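Local coordinates for protein probable ferredoxin-dependent nitrite reductase NirA (Mycobacterium tuberculosis, PDB 1ZJ8) that reduces sulfite to sulfide with electrons supplied by ferredoxin, using a siroheme and a [4Fe-4S] cluster, at residues Ile486-Gln491 with Glu502-His507; Glu453-Asp458 with Leu532-Asp537; Gly509-Leu514 with Arg552-Val557. All coordinates share one frame; numbering follows the deposited sequence.

Contact 1: Ile486-Gln491 with Glu502-His507; sequences IGFKGQ and EGFQVH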
ATOM      1  N   ILE A 486       7.165  -8.971  13.371  1.00 38.67           N
ATOM      2  CA  ILE A 486       5.980  -9.309  14.134  1.00 38.75           C
ATOM      3  C   ILE A 486       4.721  -8.834  13.399  1.00 39.06           C
ATOM      4  O   ILE A 486       4.405  -7.652  13.396  1.00 39.04           O
ATOM      5  CB  ILE A 486       6.034  -8.690  15.532  1.00 38.62           C
ATOM      6  CG1 ILE A 486       7.371  -9.013  16.193  1.00 37.98           C
ATOM      7  CG2 ILE A 486       4.867  -9.212  16.388  1.00 38.92           C
ATOM      8  CD1 ILE A 486       7.538  -8.444  17.555  1.00 37.75           C
ATOM      9  N   GLY A 487       4.001  -9.761  12.781  1.00 39.51           N
ATOM     10  CA  GLY A 487       2.782  -9.434  12.052  1.00 40.05           C
ATOM     11  C   GLY A 487       1.583  -9.860  12.858  1.00 40.62           C
ATOM     12  O   GLY A 487       1.617 -10.896  13.517  1.00 40.93           O
ATOM     13  N   PHE A 488       0.521  -9.065  12.825  1.00 41.45           N
ATOM     14  CA  PHE A 488      -0.696  -9.385  13.562  1.00 42.22           C
ATOM     15  C   PHE A 488      -1.865  -9.451  12.596  1.00 43.30           C
ATOM     16  O   PHE A 488      -2.102  -8.504  11.849  1.00 43.13           O
ATOM     17  CB  PHE A 488      -0.960  -8.337  14.642  1.00 41.37           C
ATOM     18  CG  PHE A 488       0.043  -8.346  15.756  1.00 40.82           C
ATOM     19  CD1 PHE A 488      -0.151  -9.129  16.871  1.00 39.85           C
ATOM     20  CD2 PHE A 488       1.183  -7.560  15.696  1.00 41.19           C
ATOM     21  CE1 PHE A 488       0.770  -9.137  17.899  1.00 40.12           C
ATOM     22  CE2 PHE A 488       2.115  -7.567  16.737  1.00 40.37           C
ATOM     23  CZ  PHE A 488       1.897  -8.355  17.835  1.00 39.85           C
ATOM     24  N   LYS A 489      -2.579 -10.579  12.603  1.00 45.28           N
ATOM     25  CA  LYS A 489      -3.781 -10.747  11.774  1.00 46.49           C
ATOM     26  C   LYS A 489      -4.980 -10.762  12.691  1.00 47.82           C
ATOM     27  O   LYS A 489      -5.195 -11.723  13.440  1.00 47.95           O
ATOM     28  CB  LYS A 489      -3.744 -12.042  10.948  1.00 46.78           C
ATOM     29  CG  LYS A 489      -5.024 -12.305  10.071  1.00 46.28           C
ATOM     30  CD  LYS A 489      -4.892 -13.528   9.129  1.00 46.43           C
ATOM     31  CE  LYS A 489      -4.412 -14.804   9.850  1.00 46.98           C
ATOM     32  NZ  LYS A 489      -4.169 -15.929   8.896  1.00 47.45           N
ATOM     33  N   GLY A 490      -5.762  -9.693  12.624  1.00 49.68           N
ATOM     34  CA  GLY A 490      -6.950  -9.555  13.455  1.00 51.37           C
ATOM     35  C   GLY A 490      -8.029 -10.566  13.112  1.00 52.97           C
ATOM     36  O   GLY A 490      -8.348 -10.773  11.930  1.00 53.12           O
ATOM     37  N   GLN A 491      -8.573 -11.197  14.154  1.00 54.93           N
ATOM     38  CA  GLN A 491      -9.685 -12.133  14.025  1.00 56.70           C
ATOM     39  C   GLN A 491     -10.449 -12.167  15.343  1.00 58.25           C
ATOM     40  O   GLN A 491      -9.994 -11.617  16.341  1.00 58.02           O
ATOM     41  CB  GLN A 491      -9.226 -13.537  13.572  1.00 56.58           C
ATOM     42  CG  GLN A 491      -8.436 -14.389  14.576  1.00 57.17           C
ATOM     43  CD  GLN A 491      -7.927 -15.721  13.962  1.00 57.56           C
ATOM     44  OE1 GLN A 491      -7.596 -16.672  14.680  1.00 58.26           O
ATOM     45  NE2 GLN A 491      -7.872 -15.780  12.629  1.00 57.96           N
ATOM     46  N   GLU A 502     -12.174  -9.294  20.318  1.00 64.55           N
ATOM     47  CA  GLU A 502     -11.193  -8.899  19.308  1.00 62.70           C
ATOM     48  C   GLU A 502      -9.755  -9.183  19.759  1.00 60.93           C
ATOM     49  O   GLU A 502      -9.349  -8.813  20.862  1.00 60.79           O
ATOM     50  CB  GLU A 502     -11.408  -7.435  18.848  1.00 62.71           C
ATOM     51  CG  GLU A 502     -10.841  -6.283  19.722  1.00 62.85           C
ATOM     52  CD  GLU A 502     -10.754  -4.945  18.951  1.00 62.51           C
ATOM     53  OE1 GLU A 502     -11.802  -4.386  18.559  1.00 61.39           O
ATOM     54  OE2 GLU A 502      -9.629  -4.453  18.723  1.00 61.97           O
ATOM     55  N   GLY A 503      -9.013  -9.878  18.895  1.00 58.88           N
ATOM     56  CA  GLY A 503      -7.629 -10.282  19.149  1.00 57.21           C
ATOM     57  C   GLY A 503      -6.911 -10.593  17.839  1.00 55.57           C
ATOM     58  O   GLY A 503      -7.433 -10.339  16.755  1.00 55.08           O
ATOM     59  N   PHE A 504      -5.705 -11.146  17.933  1.00 53.87           N
ATOM     60  CA  PHE A 504      -4.820 -11.257  16.776  1.00 52.67           C
ATOM     61  C   PHE A 504      -4.121 -12.619  16.718  1.00 51.48           C
ATOM     62  O   PHE A 504      -3.735 -13.183  17.745  1.00 50.86           O
ATOM     63  CB  PHE A 504      -3.776 -10.114  16.801  1.00 52.00           C
ATOM     64  CG  PHE A 504      -4.386  -8.728  16.740  1.00 51.87           C
ATOM     65  CD1 PHE A 504      -4.756  -8.056  17.905  1.00 51.33           C
ATOM     66  CD2 PHE A 504      -4.616  -8.111  15.525  1.00 50.88           C
ATOM     67  CE1 PHE A 504      -5.338  -6.798  17.856  1.00 50.67           C
ATOM     68  CE2 PHE A 504      -5.196  -6.858  15.480  1.00 51.36           C
ATOM     69  CZ  PHE A 504      -5.558  -6.204  16.653  1.00 50.74           C
ATOM     70  N   GLN A 505      -3.998 -13.138  15.497  1.00 50.55           N
ATOM     71  CA  GLN A 505      -3.132 -14.269  15.187  1.00 49.98           C
ATOM     72  C   GLN A 505      -1.776 -13.671  14.821  1.00 48.70           C
ATOM     73  O   GLN A 505      -1.717 -12.597  14.229  1.00 48.69           O
ATOM     74  CB  GLN A 505      -3.720 -15.074  14.004  1.00 50.18           C
ATOM     75  CG  GLN A 505      -3.031 -16.441  13.669  1.00 51.01           C
ATOM     76  CD  GLN A 505      -3.733 -17.233  12.506  1.00 51.58           C
ATOM     77  OE1 GLN A 505      -3.197 -17.356  11.397  1.00 52.82           O
ATOM     78  NE2 GLN A 505      -4.932 -17.761  12.780  1.00 53.18           N
ATOM     79  N   VAL A 506      -0.705 -14.367  15.173  1.00 47.41           N
ATOM     80  CA  VAL A 506       0.648 -13.828  15.132  1.00 46.85           C
ATOM     81  C   VAL A 506       1.506 -14.497  14.060  1.00 46.07           C
ATOM     82  O   VAL A 506       1.626 -15.719  14.025  1.00 45.96           O
ATOM     83  CB  VAL A 506       1.304 -14.046  16.513  1.00 46.93           C
ATOM     84  CG1 VAL A 506       2.795 -13.669  16.525  1.00 46.92           C
ATOM     85  CG2 VAL A 506       0.523 -13.256  17.563  1.00 47.72           C
ATOM     86  N   HIS A 507       2.112 -13.695  13.191  1.00 45.25           N
ATOM     87  CA  HIS A 507       3.044 -14.207  12.191  1.00 44.79           C
ATOM     88  C   HIS A 507       4.407 -13.632  12.552  1.00 44.41           C
ATOM     89  O   HIS A 507       4.537 -12.424  12.758  1.00 44.59           O
ATOM     90  CB  HIS A 507       2.630 -13.799  10.770  1.00 44.58           C
ATOM     91  CG  HIS A 507       1.288 -14.328  10.336  1.00 44.76           C
ATOM     92  ND1 HIS A 507       1.140 -15.234   9.303  1.00 44.86           N
ATOM     93  CD2 HIS A 507       0.032 -14.058  10.774  1.00 44.61           C
ATOM     94  CE1 HIS A 507      -0.143 -15.512   9.137  1.00 44.17           C
ATOM     95  NE2 HIS A 507      -0.837 -14.811  10.017  1.00 44.76           N
TER
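The backbone N of K489 donates to Q505 O at 2.7 Å, one of six backbone bonds that join 486-491 and 502-507 into an antiparallel β hairpin. G487-H507, K489-Q505 and Q491-G503 are its hydrogen-bonded pairs; F488-V506 and G490-F504 are the non-hydrogen-bonded ones. The side chains divide by face. On the polar face, K489 and Q505 run side by side in the same direction, each with CG anti to its backbone N (chi1 178° and -171°). K489 then bends at chi3, and its NZ reaches Q505 OE1 at 3.0 Å from above the amide plane. The CE of K489 lies in plane at the edge of the H507 ring, 3.6 Å from H507 NE2. The other end of the Q505 amide, NE2, makes a weak bond to Q491 OE1 at 3.4 Å, the two amide planes standing 83° apart. The opposite face is apolar. F488 and F504 cross at about a right angle, with F504 CB near the plane of the F488 ring and 3.8 Å from F488 CD1. This face packs against helix 532-545. Beyond the hairpin, strand 469-472 bonds to the far edge of 486-491, placing both segments in the mixed sheet of the 4Fe-4S domain. G490 presents only backbone to its cross-strand partner, and F504 CD2 lies 3.4 Å from G490 CA.

Contact 2: Glu453-Asp458 with Leu532-Asp537; sequences ERRLED and LGDYID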
ATOM      1  N   GLU A 453       7.560   2.519  23.327  1.00 36.76           N
ATOM      2  CA  GLU A 453       8.666   3.455  23.457  1.00 37.45           C
ATOM      3  C   GLU A 453       9.172   3.571  24.893  1.00 38.19           C
ATOM      4  O   GLU A 453      10.359   3.428  25.143  1.00 38.88           O
ATOM      5  CB  GLU A 453       8.248   4.823  22.925  1.00 37.20           C
ATOM      6  CG  GLU A 453       8.493   5.004  21.435  1.00 37.19           C
ATOM      7  CD  GLU A 453       7.882   6.290  20.884  1.00 37.24           C
ATOM      8  OE1 GLU A 453       7.225   6.992  21.703  1.00 37.72           O
ATOM      9  OE2 GLU A 453       8.057   6.588  19.659  1.00 33.78           O
ATOM     10  N   ARG A 454       8.271   3.803  25.836  1.00 39.14           N
ATOM     11  CA  ARG A 454       8.657   3.963  27.253  1.00 40.05           C
ATOM     12  C   ARG A 454       8.830   2.620  27.973  1.00 40.62           C
ATOM     13  O   ARG A 454       9.714   2.459  28.810  1.00 40.58           O
ATOM     14  CB  ARG A 454       7.624   4.837  28.002  1.00 40.31           C
ATOM     15  CG  ARG A 454       6.209   4.233  28.153  1.00 40.25           C
ATOM     16  CD  ARG A 454       5.177   5.206  28.728  1.00 40.43           C
ATOM     17  NE  ARG A 454       3.841   4.632  28.574  1.00 41.37           N
ATOM     18  CZ  ARG A 454       2.933   4.983  27.657  1.00 42.54           C
ATOM     19  NH1 ARG A 454       3.154   5.978  26.794  1.00 44.24           N
ATOM     20  NH2 ARG A 454       1.774   4.337  27.607  1.00 40.94           N
ATOM     21  N   ARG A 455       8.002   1.648  27.619  1.00 41.35           N
ATOM     22  CA  ARG A 455       8.050   0.332  28.253  1.00 42.37           C
ATOM     23  C   ARG A 455       9.345  -0.467  27.979  1.00 43.26           C
ATOM     24  O   ARG A 455       9.728  -1.315  28.770  1.00 43.29           O
ATOM     25  CB  ARG A 455       6.845  -0.501  27.814  1.00 42.17           C
ATOM     26  CG  ARG A 455       6.163  -1.174  28.948  1.00 42.16           C
ATOM     27  CD  ARG A 455       6.007  -2.641  28.720  1.00 42.43           C
ATOM     28  NE  ARG A 455       4.627  -2.969  28.428  1.00 42.20           N
ATOM     29  CZ  ARG A 455       4.019  -4.058  28.865  1.00 41.38           C
ATOM     30  NH1 ARG A 455       4.664  -4.936  29.623  1.00 40.63           N
ATOM     31  NH2 ARG A 455       2.754  -4.256  28.554  1.00 41.57           N
ATOM     32  N   LEU A 456       9.995  -0.195  26.852  1.00 44.53           N
ATOM     33  CA  LEU A 456      11.181  -0.903  26.428  1.00 45.80           C
ATOM     34  C   LEU A 456      12.363   0.034  26.268  1.00 46.95           C
ATOM     35  O   LEU A 456      13.342  -0.305  25.599  1.00 47.33           O
ATOM     36  CB  LEU A 456      10.941  -1.574  25.067  1.00 45.86           C
ATOM     37  CG  LEU A 456       9.972  -2.748  25.011  1.00 46.17           C
ATOM     38  CD1 LEU A 456       9.571  -3.025  23.579  1.00 46.29           C
ATOM     39  CD2 LEU A 456      10.589  -3.982  25.637  1.00 46.94           C
ATOM     40  N   GLU A 457      12.296   1.204  26.881  1.00 48.38           N
ATOM     41  CA  GLU A 457      13.432   2.129  26.859  1.00 49.18           C
ATOM     42  C   GLU A 457      14.622   1.484  27.606  1.00 50.14           C
ATOM     43  O   GLU A 457      15.757   1.523  27.146  1.00 50.31           O
ATOM     44  CB  GLU A 457      13.003   3.465  27.467  1.00 49.15           C
ATOM     45  CG  GLU A 457      14.119   4.463  27.684  1.00 49.09           C
ATOM     46  CD  GLU A 457      14.856   4.300  29.010  1.00 48.91           C
ATOM     47  OE1 GLU A 457      14.369   3.596  29.926  1.00 47.34           O
ATOM     48  OE2 GLU A 457      15.947   4.897  29.125  1.00 49.84           O
ATOM     49  N   ASP A 458      14.318   0.922  28.773  1.00 51.34           N
ATOM     50  CA  ASP A 458      15.050  -0.169  29.422  1.00 52.04           C
ATOM     51  C   ASP A 458      16.141  -0.826  28.571  1.00 52.84           C
ATOM     52  O   ASP A 458      17.309  -0.859  28.944  1.00 52.69           O
ATOM     53  CB  ASP A 458      13.957  -1.189  29.762  1.00 52.25           C
ATOM     54  CG  ASP A 458      14.481  -2.484  30.312  1.00 53.43           C
ATOM     55  OD1 ASP A 458      15.579  -2.942  29.922  1.00 54.97           O
ATOM     56  OD2 ASP A 458      13.743  -3.074  31.133  1.00 55.04           O
ATOM     57  N   LEU A 532      -1.338  -6.754  23.359  1.00 47.05           N
ATOM     58  CA  LEU A 532      -0.342  -6.560  22.298  1.00 46.11           C
ATOM     59  C   LEU A 532       0.981  -6.035  22.841  1.00 45.26           C
ATOM     60  O   LEU A 532       2.038  -6.533  22.469  1.00 45.01           O
ATOM     61  CB  LEU A 532      -0.852  -5.602  21.220  1.00 45.93           C
ATOM     62  CG  LEU A 532      -1.984  -6.015  20.272  1.00 44.87           C
ATOM     63  CD1 LEU A 532      -2.317  -4.883  19.347  1.00 44.24           C
ATOM     64  CD2 LEU A 532      -1.573  -7.205  19.461  1.00 44.83           C
ATOM     65  N   GLY A 533       0.916  -5.029  23.715  1.00 44.52           N
ATOM     66  CA  GLY A 533       2.105  -4.452  24.342  1.00 43.94           C
ATOM     67  C   GLY A 533       2.801  -5.432  25.252  1.00 43.43           C
ATOM     68  O   GLY A 533       4.029  -5.517  25.265  1.00 43.69           O
ATOM     69  N   ASP A 534       2.020  -6.176  26.024  1.00 42.96           N
ATOM     70  CA  ASP A 534       2.566  -7.227  26.878  1.00 42.74           C
ATOM     71  C   ASP A 534       3.322  -8.252  26.052  1.00 42.25           C
ATOM     72  O   ASP A 534       4.458  -8.605  26.358  1.00 42.43           O
ATOM     73  CB  ASP A 534       1.447  -7.965  27.622  1.00 42.97           C
ATOM     74  CG  ASP A 534       0.708  -7.091  28.618  1.00 43.73           C
ATOM     75  OD1 ASP A 534       1.359  -6.443  29.453  1.00 44.66           O
ATOM     76  OD2 ASP A 534      -0.537  -7.084  28.591  1.00 45.48           O
ATOM     77  N   TYR A 535       2.671  -8.734  25.005  1.00 41.87           N
ATOM     78  CA  TYR A 535       3.244  -9.770  24.158  1.00 41.72           C
ATOM     79  C   TYR A 535       4.540  -9.334  23.468  1.00 41.17           C
ATOM     80  O   TYR A 535       5.539 -10.049  23.507  1.00 40.72           O
ATOM     81  CB  TYR A 535       2.232 -10.207  23.100  1.00 42.22           C
ATOM     82  CG  TYR A 535       2.862 -11.085  22.063  1.00 42.21           C
ATOM     83  CD1 TYR A 535       2.896 -12.457  22.225  1.00 42.96           C
ATOM     84  CD2 TYR A 535       3.472 -10.539  20.951  1.00 42.29           C
ATOM     85  CE1 TYR A 535       3.499 -13.257  21.296  1.00 42.96           C
ATOM     86  CE2 TYR A 535       4.076 -11.326  20.016  1.00 42.57           C
ATOM     87  CZ  TYR A 535       4.086 -12.683  20.186  1.00 43.46           C
ATOM     88  OH  TYR A 535       4.693 -13.483  19.240  1.00 44.83           O
ATOM     89  N   ILE A 536       4.502  -8.174  22.816  1.00 40.87           N
ATOM     90  CA  ILE A 536       5.679  -7.623  22.142  1.00 40.94           C
ATOM     91  C   ILE A 536       6.847  -7.495  23.125  1.00 40.76           C
ATOM     92  O   ILE A 536       7.973  -7.879  22.815  1.00 40.27           O
ATOM     93  CB  ILE A 536       5.425  -6.203  21.559  1.00 40.94           C
ATOM     94  CG1 ILE A 536       4.345  -6.198  20.487  1.00 40.69           C
ATOM     95  CG2 ILE A 536       6.707  -5.633  20.953  1.00 41.21           C
ATOM     96  CD1 ILE A 536       4.665  -7.054  19.353  1.00 41.17           C
ATOM     97  N   ASP A 537       6.564  -6.926  24.295  1.00 40.88           N
ATOM     98  CA  ASP A 537       7.553  -6.776  25.349  1.00 41.17           C
ATOM     99  C   ASP A 537       8.151  -8.129  25.720  1.00 41.46           C
ATOM    100  O   ASP A 537       9.374  -8.290  25.718  1.00 41.34           O
ATOM    101  CB  ASP A 537       6.904  -6.129  26.575  1.00 41.33           C
ATOM    102  CG  ASP A 537       7.856  -6.017  27.772  1.00 41.29           C
ATOM    103  OD1 ASP A 537       8.356  -4.906  28.043  1.00 41.21           O
ATOM    104  OD2 ASP A 537       8.088  -7.036  28.459  1.00 42.38           O
TER
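R455 reaches across to D534 with its guanidinium turned nearly perpendicular to the carboxylate, the planes being 81° apart. The salt bridge is asymmetric in its geometry. D534 OD1 lies in the guanidinium plane, 2.7 Å from R455 NH2 on an almost straight N-H line, whereas NH2 approaches the carboxylate from above its plane. The R455 chain bends at chi2 and chi3, and its guanidinium lies at the first turn of helix 532-545, where G533 O sits over one guanidinium face, 3.7 Å above the plane and toward its rim. D537, one turn further on, crosses the arginine at about a right angle, its carboxylate plane 36° from the guanidinium. Its CG stands anti to the backbone N (chi1 176°), and D537 OD1 comes to 3.3 Å from R455 CD and 3.4 Å from L456 CD2. L456 is the first residue to leave the helical conformation after helix 442-455, so the contact ties the end of that helix to the start of helix 532-545. Between the same helices, L532 also touches L448 and I536 touches L452. R455 NH2 also forms a salt bridge with E451, while D537 OD1 has its own with R541. R455 NH1 is 4.0 Å from D537 OD1, too long for a salt bridge, but the nearby positive charges of R455 and R541 would probably help keep D534 and D537 ionised.

Contact 3: Gly509-Leu514 with Arg552-Val557; sequences GGHLGL and RFAQWV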
ATOM      1  N   GLY A 509       8.659 -13.283  11.833  1.00 42.91           N
ATOM      2  CA  GLY A 509       9.873 -13.464  11.026  1.00 42.88           C
ATOM      3  C   GLY A 509       9.776 -13.253   9.511  1.00 42.65           C
ATOM      4  O   GLY A 509      10.665 -13.666   8.773  1.00 42.35           O
ATOM      5  N   GLY A 510       8.723 -12.591   9.042  1.00 42.76           N
ATOM      6  CA  GLY A 510       8.600 -12.253   7.611  1.00 42.88           C
ATOM      7  C   GLY A 510       9.547 -11.136   7.168  1.00 42.93           C
ATOM      8  O   GLY A 510       9.914 -10.270   7.962  1.00 43.41           O
ATOM      9  N   HIS A 511       9.952 -11.150   5.908  1.00 42.72           N
ATOM     10  CA  HIS A 511      10.770 -10.088   5.365  1.00 42.83           C
ATOM     11  C   HIS A 511      10.861 -10.191   3.847  1.00 42.88           C
ATOM     12  O   HIS A 511      10.732 -11.276   3.274  1.00 42.64           O
ATOM     13  CB  HIS A 511      12.187 -10.146   5.942  1.00 43.09           C
ATOM     14  CG  HIS A 511      12.953 -11.380   5.578  1.00 44.16           C
ATOM     15  ND1 HIS A 511      12.837 -12.564   6.274  1.00 46.84           N
ATOM     16  CD2 HIS A 511      13.874 -11.610   4.611  1.00 45.86           C
ATOM     17  CE1 HIS A 511      13.640 -13.475   5.749  1.00 46.03           C
ATOM     18  NE2 HIS A 511      14.277 -12.922   4.731  1.00 46.16           N
ATOM     19  N   LEU A 512      11.113  -9.057   3.203  1.00 42.89           N
ATOM     20  CA  LEU A 512      11.448  -9.034   1.793  1.00 42.88           C
ATOM     21  C   LEU A 512      12.959  -8.877   1.679  1.00 42.77           C
ATOM     22  O   LEU A 512      13.680  -9.100   2.651  1.00 42.54           O
ATOM     23  CB  LEU A 512      10.682  -7.900   1.104  1.00 43.01           C
ATOM     24  CG  LEU A 512       9.146  -7.944   1.173  1.00 42.38           C
ATOM     25  CD1 LEU A 512       8.590  -6.838   0.314  1.00 42.33           C
ATOM     26  CD2 LEU A 512       8.590  -9.290   0.722  1.00 42.12           C
ATOM     27  N   GLY A 513      13.445  -8.521   0.503  1.00 43.15           N
ATOM     28  CA  GLY A 513      14.878  -8.335   0.304  1.00 43.96           C
ATOM     29  C   GLY A 513      15.601  -9.659   0.164  1.00 44.30           C
ATOM     30  O   GLY A 513      15.175 -10.521  -0.594  1.00 44.43           O
ATOM     31  N   LEU A 514      16.692  -9.826   0.898  1.00 45.17           N
ATOM     32  CA  LEU A 514      17.484 -11.063   0.812  1.00 45.70           C
ATOM     33  C   LEU A 514      16.737 -12.256   1.412  1.00 46.24           C
ATOM     34  O   LEU A 514      16.287 -12.201   2.561  1.00 45.92           O
ATOM     35  CB  LEU A 514      18.842 -10.917   1.504  1.00 45.65           C
ATOM     36  CG  LEU A 514      19.776 -12.115   1.316  1.00 45.52           C
ATOM     37  CD1 LEU A 514      19.808 -12.619  -0.153  1.00 45.37           C
ATOM     38  CD2 LEU A 514      21.189 -11.739   1.804  1.00 45.46           C
ATOM     39  N   ARG A 552      19.789 -11.016  13.499  1.00 60.81           N
ATOM     40  CA  ARG A 552      18.496 -10.387  13.220  1.00 60.35           C
ATOM     41  C   ARG A 552      17.346 -11.174  13.850  1.00 59.15           C
ATOM     42  O   ARG A 552      17.463 -12.362  14.133  1.00 58.89           O
ATOM     43  CB  ARG A 552      18.274 -10.225  11.705  1.00 60.41           C
ATOM     44  CG  ARG A 552      18.919  -8.946  11.120  1.00 61.59           C
ATOM     45  CD  ARG A 552      19.044  -8.978   9.594  1.00 62.47           C
ATOM     46  NE  ARG A 552      17.880  -9.609   8.943  1.00 64.77           N
ATOM     47  CZ  ARG A 552      17.900 -10.707   8.171  1.00 64.86           C
ATOM     48  NH1 ARG A 552      19.046 -11.341   7.902  1.00 64.50           N
ATOM     49  NH2 ARG A 552      16.754 -11.170   7.642  1.00 64.19           N
ATOM     50  N   PHE A 553      16.241 -10.477  14.082  1.00 57.95           N
ATOM     51  CA  PHE A 553      15.043 -11.060  14.676  1.00 57.55           C
ATOM     52  C   PHE A 553      14.473 -12.228  13.845  1.00 56.95           C
ATOM     53  O   PHE A 553      14.111 -13.274  14.397  1.00 56.40           O
ATOM     54  CB  PHE A 553      13.983  -9.964  14.869  1.00 56.63           C
ATOM     55  CG  PHE A 553      12.838 -10.390  15.713  1.00 56.76           C
ATOM     56  CD1 PHE A 553      12.884 -10.240  17.084  1.00 56.19           C
ATOM     57  CD2 PHE A 553      11.717 -10.964  15.142  1.00 55.13           C
ATOM     58  CE1 PHE A 553      11.822 -10.655  17.871  1.00 55.75           C
ATOM     59  CE2 PHE A 553      10.666 -11.376  15.916  1.00 54.54           C
ATOM     60  CZ  PHE A 553      10.719 -11.223  17.284  1.00 55.28           C
ATOM     61  N   ALA A 554      14.408 -12.049  12.523  1.00 56.81           N
ATOM     62  CA  ALA A 554      13.895 -13.089  11.610  1.00 56.88           C
ATOM     63  C   ALA A 554      14.734 -14.376  11.624  1.00 56.93           C
ATOM     64  O   ALA A 554      14.230 -15.461  11.323  1.00 57.00           O
ATOM     65  CB  ALA A 554      13.785 -12.554  10.189  1.00 56.55           C
ATOM     66  N   GLN A 555      16.009 -14.258  11.981  1.00 57.22           N
ATOM     67  CA  GLN A 555      16.877 -15.422  12.146  1.00 57.53           C
ATOM     68  C   GLN A 555      16.696 -16.139  13.487  1.00 57.63           C
ATOM     69  O   GLN A 555      16.653 -17.358  13.523  1.00 57.40           O
ATOM     70  CB  GLN A 555      18.335 -15.032  11.945  1.00 57.57           C
ATOM     71  CG  GLN A 555      18.657 -14.783  10.486  1.00 58.00           C
ATOM     72  CD  GLN A 555      20.032 -14.206  10.282  1.00 58.13           C
ATOM     73  OE1 GLN A 555      20.927 -14.361  11.128  1.00 58.48           O
ATOM     74  NE2 GLN A 555      20.214 -13.519   9.157  1.00 58.94           N
ATOM     75  N   TRP A 556      16.592 -15.394  14.583  1.00 57.93           N
ATOM     76  CA  TRP A 556      16.378 -15.990  15.903  1.00 58.41           C
ATOM     77  C   TRP A 556      15.050 -16.781  15.977  1.00 58.81           C
ATOM     78  O   TRP A 556      14.905 -17.737  16.743  1.00 58.97           O
ATOM     79  CB  TRP A 556      16.436 -14.886  16.965  1.00 58.32           C
ATOM     80  CG  TRP A 556      16.114 -15.368  18.304  1.00 58.19           C
ATOM     81  CD1 TRP A 556      16.902 -16.130  19.103  1.00 58.14           C
ATOM     82  CD2 TRP A 556      14.888 -15.164  19.009  1.00 57.93           C
ATOM     83  NE1 TRP A 556      16.248 -16.410  20.279  1.00 58.66           N
ATOM     84  CE2 TRP A 556      15.007 -15.829  20.249  1.00 58.60           C
ATOM     85  CE3 TRP A 556      13.704 -14.475  18.721  1.00 58.14           C
ATOM     86  CZ2 TRP A 556      13.980 -15.827  21.208  1.00 58.39           C
ATOM     87  CZ3 TRP A 556      12.681 -14.473  19.669  1.00 58.29           C
ATOM     88  CH2 TRP A 556      12.826 -15.148  20.899  1.00 58.38           C
ATOM     89  N   VAL A 557      14.100 -16.382  15.143  1.00 59.60           N
ATOM     90  CA  VAL A 557      12.793 -17.007  15.041  1.00 60.37           C
ATOM     91  C   VAL A 557      12.880 -18.415  14.414  1.00 61.29           C
ATOM     92  O   VAL A 557      11.956 -19.226  14.552  1.00 61.28           O
ATOM     93  CB  VAL A 557      11.854 -16.054  14.228  1.00 60.02           C
ATOM     94  CG1 VAL A 557      10.548 -16.696  13.862  1.00 60.17           C
ATOM     95  CG2 VAL A 557      11.593 -14.798  15.018  1.00 59.93           C
TER
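G509 meets A554 and V557 through backbone atoms: its O lies 3.6 Å from A554 CB, and its CA is 4.4 Å from V557 CG1. Its CA is also only 4.1 Å from that of A554, so the chain passes directly against the first turn of helix 553-559. A positive phi of 87° turns the backbone at this glycine, whose own backbone bond goes to D485. After G510 the path reaches H511, the one side chain of 509-514 that touches 552-557; its backbone is bonded to G517. CG of H511 lies between the backbone N and the carbonyl carbon (chi1 64°), and the ring is then held at both nitrogens, weakly in each case. H511 ND1 points back to G509 O at 3.5 Å, and NE2 points forward to L514 O at 3.0 Å; both oxygens lie in the ring plane, at its edge. A554 CB approaches H511 ND1 to 4.0 Å, while R552 NH2 stands over the centre of one ring face, 4.1 Å above the plane. R552 is the N-cap residue of the helix, and its O accepts the backbone N of W556. The loop itself is the connection between the antiparallel neighbours 500-508 and 520-528 in the mixed sheet of the 4Fe-4S domain, and the short helix packs beside it close to the end of the chain. Further along, L512 rests on E232. G513 N donates to E232 OE2, fastening the loop to a part of the chain far away in sequence.

All three contacts belong to the C-terminal 4Fe-4S domain. Contact 1 is the hub: its centre is about 17 Å from that of contact 2 and about 18 Å from that of contact 3. Its apolar face receives helix 532-545 of contact 2, with F488 CZ 3.4 Å from I536 CD1 and F504 CD1 3.6 Å from L532 CD2. Its join to contact 3 is slighter, I486 CG1 to F553 CE2 at 4.1 Å. Contacts 2 and 3 do not touch, their nearest atoms being about 7 Å apart, although their helices are consecutive. Contact 1 also lies nearest the cofactors: the side-chain position of G490 is about 8 Å from the iron-sulfur cluster and the side chain of K489 about 11 Å from the siroheme.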